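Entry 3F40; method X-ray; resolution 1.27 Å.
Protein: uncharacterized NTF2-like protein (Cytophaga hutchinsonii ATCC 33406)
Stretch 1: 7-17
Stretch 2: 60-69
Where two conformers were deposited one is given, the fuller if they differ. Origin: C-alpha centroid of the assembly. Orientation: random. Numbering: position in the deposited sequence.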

# COMPACT_ATOMS: atom_id res chain seq x y z
N THR A 7 -2.00 19.97 -9.67
CA THR A 7 -1.93 18.62 -10.26
C THR A 7 -2.61 17.60 -9.37
O THR A 7 -3.04 17.88 -8.26
CB THR A 7 -0.51 18.18 -10.44
OG1 THR A 7 0.07 18.01 -9.14
CG2 THR A 7 0.34 19.23 -11.25
N THR A 8 -2.78 16.41 -9.89
CA THR A 8 -3.42 15.36 -9.08
C THR A 8 -2.59 15.03 -7.82
O THR A 8 -3.14 14.65 -6.78
CB THR A 8 -3.70 14.12 -9.94
OG1 THR A 8 -2.55 13.85 -10.70
CG2 THR A 8 -4.77 14.40 -10.89
N ARG A 9 -1.27 15.19 -7.91
CA ARG A 9 -0.40 14.95 -6.74
C ARG A 9 -0.58 16.06 -5.71
O ARG A 9 -0.61 15.83 -4.50
CB ARG A 9 1.07 14.81 -7.14
CG ARG A 9 1.39 13.50 -7.85
N ASP A 10 -0.75 17.27 -6.20
CA ASP A 10 -1.09 18.41 -5.33
C ASP A 10 -2.41 18.17 -4.63
O ASP A 10 -2.57 18.42 -3.44
CB ASP A 10 -1.17 19.70 -6.13
CG ASP A 10 0.16 20.17 -6.68
OD1 ASP A 10 1.16 20.14 -5.98
OD2 ASP A 10 0.20 20.66 -7.83
N LEU A 11 -3.43 17.67 -5.33
CA LEU A 11 -4.74 17.40 -4.67
C LEU A 11 -4.64 16.46 -3.52
O LEU A 11 -5.26 16.63 -2.45
CB LEU A 11 -5.74 16.75 -5.61
CG LEU A 11 -6.30 17.61 -6.72
CD1 LEU A 11 -7.16 16.77 -7.69
CD2 LEU A 11 -7.12 18.78 -6.18
N VAL A 12 -3.89 15.39 -3.73
CA VAL A 12 -3.81 14.43 -2.64
C VAL A 12 -3.07 15.03 -1.45
O VAL A 12 -3.49 14.89 -0.30
CB VAL A 12 -3.20 13.08 -3.09
CG1 VAL A 12 -2.98 12.16 -1.91
CG2 VAL A 12 -4.11 12.43 -4.17
N LEU A 13 -1.97 15.71 -1.72
CA LEU A 13 -1.21 16.30 -0.62
C LEU A 13 -2.00 17.40 0.09
O LEU A 13 -1.85 17.58 1.30
CB LEU A 13 0.14 16.79 -1.10
CG LEU A 13 1.05 15.63 -1.48
CD1 LEU A 13 2.45 16.15 -1.89
CD2 LEU A 13 1.19 14.57 -0.37
N GLU A 14 -2.79 18.14 -0.67
CA GLU A 14 -3.65 19.16 -0.07
C GLU A 14 -4.69 18.52 0.82
O GLU A 14 -5.02 19.04 1.88
CB GLU A 14 -4.35 19.98 -1.12
CG GLU A 14 -3.44 20.88 -1.87
CD GLU A 14 -4.12 21.61 -2.97
OE1 GLU A 14 -5.37 21.36 -3.18
OE2 GLU A 14 -3.36 22.39 -3.60
N PHE A 15 -5.24 17.39 0.40
CA PHE A 15 -6.23 16.67 1.23
C PHE A 15 -5.61 16.23 2.53
O PHE A 15 -6.18 16.43 3.61
CB PHE A 15 -6.78 15.46 0.43
CG PHE A 15 -7.78 14.62 1.19
CD1 PHE A 15 -9.05 15.12 1.46
CD2 PHE A 15 -7.48 13.34 1.60
CE1 PHE A 15 -9.96 14.38 2.16
CE2 PHE A 15 -8.42 12.60 2.29
CZ PHE A 15 -9.65 13.12 2.56
N ILE A 16 -4.41 15.65 2.46
CA ILE A 16 -3.73 15.21 3.66
C ILE A 16 -3.41 16.42 4.55
O ILE A 16 -3.59 16.34 5.77
CB ILE A 16 -2.45 14.43 3.37
CG1 ILE A 16 -2.79 13.16 2.59
CG2 ILE A 16 -1.70 14.10 4.64
CD1 ILE A 16 -3.72 12.19 3.32
N HIS A 17 -2.97 17.53 3.95
CA HIS A 17 -2.66 18.74 4.75
C HIS A 17 -3.90 19.28 5.44
O HIS A 17 -3.83 19.71 6.60
CB HIS A 17 -2.06 19.82 3.87
CG HIS A 17 -1.69 21.04 4.63
ND1 HIS A 17 -0.67 21.03 5.56
CD2 HIS A 17 -2.21 22.28 4.62
CE1 HIS A 17 -0.57 22.25 6.08
NE2 HIS A 17 -1.50 23.01 5.55
N LYS A 60 -4.23 11.82 12.13
CA LYS A 60 -3.07 12.55 11.64
C LYS A 60 -2.15 11.64 10.83
O LYS A 60 -2.05 10.47 11.12
CB LYS A 60 -2.30 13.18 12.80
CG LYS A 60 -3.12 14.13 13.66
CD LYS A 60 -3.61 15.32 12.86
CE LYS A 60 -4.44 16.33 13.69
NZ LYS A 60 -5.71 15.77 14.21
N TYR A 61 -1.49 12.20 9.82
CA TYR A 61 -0.74 11.44 8.83
C TYR A 61 0.67 11.96 8.66
O TYR A 61 0.87 13.18 8.53
CB TYR A 61 -1.44 11.52 7.46
CG TYR A 61 -2.88 11.07 7.51
CD1 TYR A 61 -3.87 11.90 7.98
CD2 TYR A 61 -3.24 9.80 7.09
CE1 TYR A 61 -5.19 11.49 8.05
CE2 TYR A 61 -4.56 9.37 7.14
CZ TYR A 61 -5.52 10.24 7.63
OH TYR A 61 -6.85 9.89 7.75
N VAL A 62 1.62 11.05 8.61
CA VAL A 62 2.96 11.42 8.26
C VAL A 62 3.29 10.62 7.01
O VAL A 62 3.39 9.40 7.06
CB VAL A 62 3.98 11.11 9.35
CG1 VAL A 62 5.37 11.39 8.84
CG2 VAL A 62 3.67 11.90 10.66
N VAL A 63 3.46 11.35 5.92
CA VAL A 63 3.70 10.73 4.62
C VAL A 63 5.21 10.47 4.43
O VAL A 63 6.05 11.40 4.49
CB VAL A 63 3.20 11.62 3.45
CG1 VAL A 63 3.52 10.96 2.11
CG2 VAL A 63 1.70 11.90 3.55
N HIS A 64 5.54 9.20 4.22
CA HIS A 64 6.93 8.75 4.01
C HIS A 64 7.27 8.59 2.55
O HIS A 64 8.40 8.84 2.14
CB HIS A 64 7.18 7.46 4.75
CG HIS A 64 7.17 7.66 6.23
ND1 HIS A 64 6.29 7.03 7.07
CD2 HIS A 64 7.93 8.47 7.00
CE1 HIS A 64 6.52 7.43 8.31
NE2 HIS A 64 7.51 8.31 8.29
N LYS A 65 6.32 8.15 1.74
CA LYS A 65 6.53 7.92 0.30
C LYS A 65 5.26 8.19 -0.44
O LYS A 65 4.17 7.97 0.09
CB LYS A 65 6.98 6.49 0.02
CG LYS A 65 8.27 6.12 0.68
CD LYS A 65 8.59 4.65 0.49
CE LYS A 65 9.81 4.20 1.31
NZ LYS A 65 11.12 4.71 0.83
N MSE A 66 5.41 8.69 -1.65
CA MSE A 66 4.29 8.96 -2.52
C MSE A 66 4.61 8.43 -3.90
O MSE A 66 5.71 8.66 -4.44
CB MSE A 66 4.05 10.45 -2.58
CG MSE A 66 2.95 10.86 -3.52
SE MSE A 66 2.57 12.70 -3.28
CE MSE A 66 0.87 12.65 -3.96
N PHE A 67 3.63 7.75 -4.46
CA PHE A 67 3.69 7.21 -5.79
C PHE A 67 2.52 7.68 -6.61
O PHE A 67 1.44 7.91 -6.09
CB PHE A 67 3.61 5.66 -5.81
CG PHE A 67 4.63 4.98 -4.97
CD1 PHE A 67 4.42 4.75 -3.63
CD2 PHE A 67 5.78 4.47 -5.56
CE1 PHE A 67 5.36 4.08 -2.88
CE2 PHE A 67 6.72 3.80 -4.81
CZ PHE A 67 6.52 3.63 -3.46
N GLU A 68 2.72 7.83 -7.92
CA GLU A 68 1.61 8.11 -8.85
C GLU A 68 1.75 7.28 -10.11
O GLU A 68 2.85 7.06 -10.63
CB GLU A 68 1.50 9.59 -9.30
CG GLU A 68 0.16 9.87 -10.07
CD GLU A 68 -0.12 11.35 -10.32
OE1 GLU A 68 0.77 12.07 -10.78
OE2 GLU A 68 -1.26 11.80 -10.05
N GLU A 69 0.61 6.81 -10.59
CA GLU A 69 0.53 6.07 -11.85
C GLU A 69 -0.86 6.34 -12.40
O GLU A 69 -1.85 5.91 -11.85
CB GLU A 69 0.77 4.58 -11.62
CG GLU A 69 0.89 3.73 -12.87
CD GLU A 69 2.08 4.16 -13.68
OE1 GLU A 69 3.21 4.14 -13.15
OE2 GLU A 69 1.87 4.53 -14.85
O HOH W 1 0.50 14.93 -10.53

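Helix 8-17 packs against strand 60-69 of the same chain, their N-to-C directions 140° apart and their axes 9.7 Å apart at closest approach. The start of the helix therefore lies near the end of the strand, and the register follows: Arg9 CA is 7.4 Å from Glu68 CA, and Ile16 CA is 7.1 Å from Tyr61 CA. Together the two stretches bury 431 Å² of surface.

Polar contacts gather at the N-terminal end of the helix. The one direct hydrogen bond between the stretches runs from Thr8 OG1 to Glu68 OE2, a short 2.5 Å, with the threonine hydroxyl as donor and the carboxylate as acceptor. The other carboxylate oxygen is engaged through water 1, which donates to Glu68 OE1 at 2.9 Å and accepts from the backbone Arg9 N at 3.2 Å. Arg9 N lies in the first turn of the helix, where backbone amides have no carbonyl of a preceding turn to bond to, so the water carries this amide across to the strand. Glu68 thus meets the helix with both oxygens, one directly and one through solvent. Its side chain is extended, with chi1 and chi2 both t, which lets the carboxylate reach the helix end. Arg9 CG also approaches Glu68 OE1 at 3.3 Å; the arginine is not modelled beyond CG, so its guanidinium cannot be placed in this contact.

The same end of the helix is capped within its own stretch. Thr7 holds the N-cap position, and its OG1 accepts from Asp10 N at 3.1 Å. In return Thr7 N donates to Asp10 OD2 at 2.9 Å, with a nearly straight angle of 173° at the hydrogen. The two bonds form a reciprocal capping box. Asp10 points away from the strand and serves the cap rather than the interface.

Apolar packing occupies the rest of the contact. Met66, a selenomethionine and the residue with the largest area covered by the other stretch, 93 Å², extends to the helix with all three chi angles t. Its methyl, Met66 CE, lies 3.5 Å from the carbonyl Arg9 O, 3.8 Å from Arg9 CB and 4.2 Å from Val12 CB, so it meets backbone and side chains within one helical turn. Its selenium, Met66 SE, lies 3.7 Å from Leu13 CD2. The CA-to-CB bond of Leu13 points sideways, but the end of its side chain comes nearer to the strand.

Farther along the helix, Ile16 does likewise. Its CG2 is 3.8 Å from Tyr61 CB and 4.2 Å from Val63 CG2, spanning two strand residues whose side chains point toward the helix. Ile16 CD1 lies over one face of the Tyr61 ring, so the other end of the branched side chain packs against the same tyrosine. Alternation along the strand accounts for the intervening residue: Val62 points away and makes no contact with the helix.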